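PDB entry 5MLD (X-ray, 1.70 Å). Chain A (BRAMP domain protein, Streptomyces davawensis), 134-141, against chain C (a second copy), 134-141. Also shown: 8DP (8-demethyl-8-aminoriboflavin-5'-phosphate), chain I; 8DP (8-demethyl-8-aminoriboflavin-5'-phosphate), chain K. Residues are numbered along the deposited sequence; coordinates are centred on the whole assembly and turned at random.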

# COMPACT_ATOMS: atom_id res chain seq x y z
N ASN A 134 8.83 14.76 -1.60
CA ASN A 134 8.43 16.08 -2.08
C ASN A 134 6.94 16.35 -1.89
O ASN A 134 6.54 17.52 -1.78
CB ASN A 134 8.80 16.24 -3.57
CG ASN A 134 10.29 16.45 -3.77
OD1 ASN A 134 11.06 16.50 -2.80
ND2 ASN A 134 10.70 16.59 -5.03
N GLU A 135 6.10 15.30 -1.85
CA GLU A 135 4.66 15.52 -1.82
C GLU A 135 3.83 14.41 -1.19
O GLU A 135 2.78 14.71 -0.64
CB GLU A 135 4.12 15.76 -3.24
CG GLU A 135 4.38 14.61 -4.19
CD GLU A 135 3.35 14.49 -5.32
OE1 GLU A 135 3.52 13.57 -6.14
OE2 GLU A 135 2.39 15.29 -5.38
N ASP A 136 4.23 13.14 -1.29
CA ASP A 136 3.26 12.09 -0.98
C ASP A 136 3.93 10.75 -0.74
O ASP A 136 4.90 10.41 -1.42
CB ASP A 136 2.25 11.99 -2.14
CG ASP A 136 1.16 11.00 -1.88
OD1 ASP A 136 0.47 11.11 -0.85
OD2 ASP A 136 0.99 10.10 -2.72
N GLY A 137 3.39 9.98 0.21
CA GLY A 137 3.82 8.59 0.38
C GLY A 137 4.23 8.21 1.80
O GLY A 137 4.55 7.05 2.05
N ALA A 138 4.20 9.18 2.71
CA ALA A 138 4.76 8.96 4.05
C ALA A 138 4.04 7.83 4.78
O ALA A 138 4.68 6.89 5.28
CB ALA A 138 4.72 10.25 4.85
N HIS A 139 2.72 7.90 4.90
CA HIS A 139 2.02 6.87 5.68
C HIS A 139 2.07 5.50 4.99
O HIS A 139 2.09 4.46 5.67
CB HIS A 139 0.59 7.33 5.97
CG HIS A 139 0.53 8.51 6.90
ND1 HIS A 139 0.25 9.79 6.47
CD2 HIS A 139 0.77 8.59 8.23
CE1 HIS A 139 0.30 10.61 7.50
NE2 HIS A 139 0.61 9.91 8.58
N HIS A 140 2.08 5.48 3.67
CA HIS A 140 2.20 4.23 2.93
C HIS A 140 3.56 3.57 3.19
O HIS A 140 3.63 2.37 3.48
CB HIS A 140 1.99 4.51 1.44
CG HIS A 140 2.01 3.28 0.57
ND1 HIS A 140 2.22 3.34 -0.79
CD2 HIS A 140 1.83 1.97 0.87
CE1 HIS A 140 2.17 2.12 -1.29
NE2 HIS A 140 1.93 1.27 -0.31
N VAL A 141 4.64 4.35 3.11
CA VAL A 141 5.96 3.80 3.38
C VAL A 141 6.06 3.34 4.83
O VAL A 141 6.63 2.27 5.11
CB VAL A 141 7.05 4.83 3.04
CG1 VAL A 141 8.40 4.32 3.44
CG2 VAL A 141 7.04 5.12 1.54
N ASN C 134 -5.87 16.07 3.15
CA ASN C 134 -5.22 17.21 3.78
C ASN C 134 -3.70 17.18 3.62
O ASN C 134 -3.07 18.24 3.60
CB ASN C 134 -5.59 17.29 5.26
CG ASN C 134 -7.01 17.79 5.47
OD1 ASN C 134 -7.74 18.06 4.51
ND2 ASN C 134 -7.40 17.92 6.73
N GLU C 135 -3.09 15.98 3.48
CA GLU C 135 -1.62 15.91 3.42
C GLU C 135 -1.01 14.73 2.64
O GLU C 135 0.08 14.89 2.07
CB GLU C 135 -1.03 15.87 4.85
CG GLU C 135 -1.51 14.72 5.68
CD GLU C 135 -0.55 14.29 6.79
OE1 GLU C 135 -0.95 13.39 7.56
OE2 GLU C 135 0.59 14.80 6.89
N ASP C 136 -1.64 13.55 2.63
CA ASP C 136 -0.86 12.37 2.24
C ASP C 136 -1.77 11.20 1.88
O ASP C 136 -2.77 10.96 2.56
CB ASP C 136 0.07 11.97 3.40
CG ASP C 136 1.00 10.82 3.04
OD1 ASP C 136 1.54 10.79 1.93
OD2 ASP C 136 1.21 9.96 3.91
N GLY C 137 -1.43 10.48 0.81
CA GLY C 137 -2.15 9.26 0.55
C GLY C 137 -2.59 9.07 -0.89
O GLY C 137 -3.12 8.00 -1.23
N ALA C 138 -2.34 10.06 -1.75
CA ALA C 138 -2.92 10.05 -3.09
C ALA C 138 -2.41 8.88 -3.93
O ALA C 138 -3.21 8.17 -4.56
CB ALA C 138 -2.62 11.38 -3.80
N HIS C 139 -1.09 8.67 -4.00
CA HIS C 139 -0.62 7.61 -4.89
C HIS C 139 -0.94 6.22 -4.34
O HIS C 139 -1.21 5.28 -5.11
CB HIS C 139 0.87 7.79 -5.18
CG HIS C 139 1.18 9.06 -5.92
ND1 HIS C 139 0.81 9.27 -7.23
CD2 HIS C 139 1.79 10.20 -5.52
CE1 HIS C 139 1.20 10.47 -7.61
NE2 HIS C 139 1.79 11.06 -6.58
N HIS C 140 -0.95 6.06 -3.02
CA HIS C 140 -1.35 4.79 -2.42
C HIS C 140 -2.81 4.46 -2.74
O HIS C 140 -3.14 3.34 -3.13
CB HIS C 140 -1.14 4.84 -0.91
CG HIS C 140 -1.41 3.54 -0.23
ND1 HIS C 140 -1.64 3.45 1.13
CD2 HIS C 140 -1.47 2.27 -0.71
CE1 HIS C 140 -1.84 2.18 1.45
NE2 HIS C 140 -1.75 1.45 0.35
N VAL C 141 -3.70 5.45 -2.58
CA VAL C 141 -5.11 5.24 -2.89
C VAL C 141 -5.30 4.98 -4.38
O VAL C 141 -6.10 4.12 -4.78
CB VAL C 141 -5.94 6.46 -2.41
CG1 VAL C 141 -7.38 6.36 -2.88
CG2 VAL C 141 -5.88 6.56 -0.89
C4 8DP I . 12.03 12.59 -3.08
C5 8DP I . 11.21 13.06 -4.28
C8 8DP I . 13.04 10.54 -7.19
N3 8DP I . 9.25 9.52 -5.79
C2 8DP I . 13.88 13.78 -1.73
N2 8DP I . 14.35 10.84 -7.71
N1 8DP I . 10.51 11.83 -4.84
C6 8DP I . 11.13 11.03 -5.74
O6 8DP I . 13.92 13.76 -4.08
N4 8DP I . 8.64 12.27 -3.48
C12 8DP I . 10.49 9.88 -6.24
C13 8DP I . 9.28 11.48 -4.39
C14 8DP I . 8.65 10.32 -4.86
C15 8DP I . 7.38 10.02 -4.36
C16 8DP I . 7.44 11.94 -3.04
C1 8DP I . 15.40 13.64 -1.61
C3 8DP I . 13.51 12.99 -2.98
C7 8DP I . 12.41 11.38 -6.24
C9 8DP I . 12.36 9.38 -7.66
O1 8DP I . 17.82 12.64 1.26
P1 8DP I . 17.44 12.95 -0.20
O2 8DP I . 18.10 14.31 -0.63
O3 8DP I . 17.88 11.83 -1.14
O4 8DP I . 15.84 13.14 -0.29
O5 8DP I . 13.30 13.33 -0.56
O7 8DP I . 11.55 11.89 -2.17
C10 8DP I . 13.01 8.46 -8.68
C11 8DP I . 11.12 9.06 -7.18
O8 8DP I . 6.70 8.87 -4.78
N5 8DP I . 6.81 10.83 -3.46
O9 8DP I . 6.76 12.73 -2.08
C4 8DP K . -9.44 14.41 4.49
C5 8DP K . -8.56 14.62 5.72
C8 8DP K . -10.83 12.31 8.38
N3 8DP K . -7.32 10.62 6.84
C2 8DP K . -11.01 15.97 3.23
N2 8DP K . -12.05 12.85 8.93
N1 8DP K . -8.09 13.23 6.14
C6 8DP K . -8.85 12.49 6.98
O6 8DP K . -11.17 15.75 5.60
N4 8DP K . -6.21 13.43 4.80
C12 8DP K . -8.46 11.18 7.34
C13 8DP K . -6.97 12.69 5.63
C14 8DP K . -6.57 11.39 5.98
C15 8DP K . -5.39 10.89 5.44
C16 8DP K . -5.11 12.87 4.31
C1 8DP K . -12.51 16.29 3.12
C3 8DP K . -10.85 15.04 4.43
C7 8DP K . -10.03 13.06 7.49
C9 8DP K . -10.43 10.99 8.73
O1 8DP K . -15.36 15.05 2.49
P1 8DP K . -14.66 16.14 1.65
O2 8DP K . -15.06 17.55 2.22
O3 8DP K . -15.05 16.01 0.17
O4 8DP K . -13.05 15.98 1.78
O5 8DP K . -10.52 15.47 2.02
O7 8DP K . -9.08 13.75 3.51
C10 8DP K . -11.28 10.19 9.67
C11 8DP K . -9.27 10.45 8.23
O8 8DP K . -4.94 9.59 5.73
N5 8DP K . -4.68 11.63 4.60
O9 8DP K . -4.29 13.59 3.44
O HOH W 1 1.61 16.30 0.83
O HOH W 2 0.50 7.81 -0.95
O HOH W 3 1.04 7.70 1.87

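C:Asn134 lies beyond reach of the chain A stretch. C:Glu135 N and C:Asp136 N both donate to O9 of 8DP (chain K), at 2.7 and 2.8 Å. C:Glu135 O meets A:Glu135 O across water 1, which lies 2.4 and 2.5 Å from these two carbonyl oxygens. C:Asp136 is the centre of the contact. Its chi1 (t) carries the carboxylate to the start of the chain A helix, where OD1 accepts from A:Gly137 N (2.7 Å) and weakly from A:Ala138 N (3.2 Å), while OD2 accepts from A:His139 N (2.7 Å). A:Asp136 returns the favour, so each carboxylate accepts backbone N-H groups at the start of the other chain's helix. The price is two like charges in a buried site, C:Asp136 OD1 and A:Asp136 OD1 being 3.0 Å apart. C:Gly137 N gives A:Asp136 OD1 the short bond, 2.6 Å; at its phi of 134° a CB would jam against the preceding carbonyl oxygen, hence glycine. C:Ala138 N adds a bond to the same OD1 (3.1 Å); its methyl, CB, lies 4.0 Å from A:Asp136 OD2. C:His139 binds twice, N to A:Asp136 OD2 (2.8 Å) and NE2 to A:Glu135 OE1 (3.1 Å). C:His140 stacks its flat ring face-to-face on A:His140, planes 1° apart. C:Val141 makes no contact across.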